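Local coordinates for protein tumor necrosis factor ligand superfamily member 9 (Mus musculus, PDB 6MKB) that is a cytokine that binds the receptor TNFRSF9 (4-1BB) and stimulates proliferation of activated T cells, at residues A11-K16 with K50-D55. Numbering follows the deposited sequence.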
ATOM      1  N   ALA B  11      13.601   0.523  -5.140  1.00 47.32           N
ATOM      2  CA  ALA B  11      13.270   1.565  -6.112  1.00 46.40           C
ATOM      3  C   ALA B  11      11.914   2.182  -5.787  1.00 49.45           C
ATOM      4  O   ALA B  11      11.006   1.474  -5.363  1.00 49.08           O
ATOM      5  CB  ALA B  11      13.265   1.001  -7.521  1.00 46.31           C
ATOM      6  N   LYS B  12      11.790   3.494  -5.967  1.00 46.38           N
ATOM      7  CA  LYS B  12      10.544   4.249  -5.816  1.00 45.81           C
ATOM      8  C   LYS B  12      10.540   5.343  -6.858  1.00 50.42           C
ATOM      9  O   LYS B  12      11.204   6.366  -6.680  1.00 51.95           O
ATOM     10  CB  LYS B  12      10.331   4.817  -4.392  1.00 48.78           C
ATOM     11  CG  LYS B  12       8.909   5.352  -4.198  1.00 54.92           C
ATOM     12  CD  LYS B  12       8.676   6.063  -2.861  1.00 51.40           C
ATOM     13  CE  LYS B  12       7.412   6.882  -2.971  1.00 52.02           C
ATOM     14  NZ  LYS B  12       6.986   7.451  -1.675  1.00 74.30           N
ATOM     15  N   LEU B  13       9.852   5.083  -7.976  1.00 46.08           N
ATOM     16  CA  LEU B  13       9.715   5.996  -9.114  1.00 45.68           C
ATOM     17  C   LEU B  13       8.513   6.877  -8.901  1.00 49.95           C
ATOM     18  O   LEU B  13       7.565   6.441  -8.270  1.00 50.51           O
ATOM     19  CB  LEU B  13       9.598   5.225 -10.451  1.00 44.70           C
ATOM     20  CG  LEU B  13      10.695   4.193 -10.738  1.00 48.95           C
ATOM     21  CD1 LEU B  13      10.435   3.478 -12.024  1.00 49.96           C
ATOM     22  CD2 LEU B  13      12.063   4.811 -10.765  1.00 47.93           C
ATOM     23  N   LEU B  14       8.559   8.116  -9.400  1.00 47.62           N
ATOM     24  CA  LEU B  14       7.469   9.091  -9.263  1.00 46.72           C
ATOM     25  C   LEU B  14       6.963   9.417 -10.645  1.00 51.51           C
ATOM     26  O   LEU B  14       7.752   9.679 -11.547  1.00 52.52           O
ATOM     27  CB  LEU B  14       7.925  10.356  -8.501  1.00 47.58           C
ATOM     28  CG  LEU B  14       8.585  10.161  -7.117  1.00 51.32           C
ATOM     29  CD1 LEU B  14       8.946  11.502  -6.526  1.00 53.09           C
ATOM     30  CD2 LEU B  14       7.673   9.405  -6.143  1.00 49.20           C
ATOM     31  N   ALA B  15       5.649   9.313 -10.835  1.00 48.42           N
ATOM     32  CA  ALA B  15       5.025   9.468 -12.139  1.00 47.79           C
ATOM     33  C   ALA B  15       5.161  10.874 -12.697  1.00 52.52           C
ATOM     34  O   ALA B  15       4.952  11.855 -11.981  1.00 54.32           O
ATOM     35  CB  ALA B  15       3.552   9.078 -12.057  1.00 47.07           C
ATOM     36  N   LYS B  16       5.489  10.964 -13.994  1.00 47.32           N
ATOM     37  CA  LYS B  16       5.504  12.235 -14.712  1.00 47.00           C
ATOM     38  C   LYS B  16       4.056  12.728 -14.782  1.00 53.42           C
ATOM     39  O   LYS B  16       3.126  11.918 -14.684  1.00 53.17           O
ATOM     40  CB  LYS B  16       6.117  12.071 -16.098  1.00 48.39           C
ATOM     41  CG  LYS B  16       7.637  12.027 -16.090  1.00 56.49           C
ATOM     42  CD  LYS B  16       8.175  12.185 -17.496  1.00 66.99           C
ATOM     43  CE  LYS B  16       9.664  11.956 -17.580  1.00 78.66           C
ATOM     44  NZ  LYS B  16      10.190  12.195 -18.951  1.00 81.54           N
ATOM     45  N   LYS B  50       9.578   2.539 -20.934  1.00 55.01           N
ATOM     46  CA  LYS B  50       8.877   2.999 -19.721  1.00 52.45           C
ATOM     47  C   LYS B  50       8.843   1.831 -18.703  1.00 54.92           C
ATOM     48  O   LYS B  50       7.890   1.683 -17.917  1.00 52.88           O
ATOM     49  CB  LYS B  50       7.467   3.562 -20.028  1.00 53.59           C
ATOM     50  CG  LYS B  50       7.429   4.587 -21.162  1.00 51.11           C
ATOM     51  CD  LYS B  50       6.010   4.937 -21.583  1.00 56.96           C
ATOM     52  CE  LYS B  50       5.852   5.121 -23.068  1.00 84.53           C
ATOM     53  NZ  LYS B  50       6.720   6.206 -23.613  1.00105.36           N
ATOM     54  N   GLU B  51       9.932   1.024 -18.710  1.00 50.86           N
ATOM     55  CA  GLU B  51      10.056  -0.169 -17.875  1.00 49.64           C
ATOM     56  C   GLU B  51      11.177  -0.128 -16.851  1.00 53.08           C
ATOM     57  O   GLU B  51      12.293   0.338 -17.125  1.00 53.85           O
ATOM     58  CB  GLU B  51      10.284  -1.406 -18.748  1.00 50.80           C
ATOM     59  CG  GLU B  51       9.045  -1.858 -19.490  1.00 53.94           C
ATOM     60  CD  GLU B  51       9.277  -2.880 -20.578  1.00 68.01           C
ATOM     61  OE1 GLU B  51      10.448  -3.113 -20.952  1.00 72.70           O
ATOM     62  OE2 GLU B  51       8.279  -3.443 -21.069  1.00 64.54           O
ATOM     63  N   LEU B  52      10.862  -0.674 -15.687  1.00 47.13           N
ATOM     64  CA  LEU B  52      11.765  -0.907 -14.587  1.00 47.34           C
ATOM     65  C   LEU B  52      12.320  -2.302 -14.813  1.00 50.93           C
ATOM     66  O   LEU B  52      11.543  -3.250 -14.966  1.00 50.18           O
ATOM     67  CB  LEU B  52      10.998  -0.776 -13.260  1.00 46.88           C
ATOM     68  CG  LEU B  52      11.767  -0.936 -11.935  1.00 51.58           C
ATOM     69  CD1 LEU B  52      12.903   0.012 -11.840  1.00 50.82           C
ATOM     70  CD2 LEU B  52      10.829  -0.617 -10.749  1.00 54.08           C
ATOM     71  N   VAL B  53      13.649  -2.404 -14.962  1.00 47.56           N
ATOM     72  CA  VAL B  53      14.379  -3.642 -15.248  1.00 47.69           C
ATOM     73  C   VAL B  53      15.027  -4.170 -13.952  1.00 51.69           C
ATOM     74  O   VAL B  53      15.862  -3.501 -13.350  1.00 52.00           O
ATOM     75  CB  VAL B  53      15.435  -3.462 -16.399  1.00 52.36           C
ATOM     76  CG1 VAL B  53      15.996  -4.813 -16.846  1.00 51.83           C
ATOM     77  CG2 VAL B  53      14.827  -2.729 -17.592  1.00 52.21           C
ATOM     78  N   VAL B  54      14.620  -5.367 -13.545  1.00 49.11           N
ATOM     79  CA  VAL B  54      15.079  -6.083 -12.353  1.00 49.51           C
ATOM     80  C   VAL B  54      16.272  -6.969 -12.746  1.00 54.71           C
ATOM     81  O   VAL B  54      16.154  -7.811 -13.635  1.00 52.09           O
ATOM     82  CB  VAL B  54      13.898  -6.890 -11.750  1.00 52.43           C
ATOM     83  CG1 VAL B  54      14.365  -7.970 -10.783  1.00 52.54           C
ATOM     84  CG2 VAL B  54      12.892  -5.964 -11.088  1.00 51.27           C
ATOM     85  N   ASP B  55      17.414  -6.762 -12.085  1.00 54.28           N
ATOM     86  CA  ASP B  55      18.664  -7.467 -12.369  1.00 56.12           C
ATOM     87  C   ASP B  55      18.692  -8.914 -11.868  1.00 57.38           C
ATOM     88  O   ASP B  55      18.952  -9.824 -12.659  1.00 58.33           O
ATOM     89  CB  ASP B  55      19.824  -6.703 -11.722  1.00 60.22           C
ATOM     90  CG  ASP B  55      21.191  -6.790 -12.360  1.00 80.87           C
ATOM     91  OD1 ASP B  55      21.475  -7.812 -13.037  1.00 82.28           O
ATOM     92  OD2 ASP B  55      21.994  -5.852 -12.157  1.00 93.56           O
TER
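The forked end of L52 meets A11 at its tip and L13 along its flank. CG of L52 lies anti to the backbone N (chi1 -178°), which helps point the fork at the facing strand. The methyl of A11 caps the end of this fork, with A11 CB 4.4 Å from L52 CD2 and almost as near CD1. L13 comes from the side with one methyl: its chi2 of 177° extends CD1 to the far end of the side chain, and L13 CD1 lies against both methyls of the fork, 4.3 Å from L52 CD1 and about as near CD2. The touch is loose and purely apolar, with no hydrogen bond joining the strands, whose nearest CA atoms, those of A11 and L52, remain 9.0 Å apart. That spacing suits strands of two facing sheets, where leucines can span the gap and a short alanine accommodates the leucine opposite. E51 turns to the other side of its strand, where its carboxylate forms salt bridges with K90 and R130. A11, L13 and L52 are all buried, part of the hydrophobic core of the TNF homology domain, a jelly-roll sandwich. L39 and F159 also pack on L52, while L13 also touches W28 and Y45. Strand 10-15 lies between strands 24-29 and 149-166, its outward K12 touching L122 of the second subunit; strand 51-54 lies between 43-46 and 129-140.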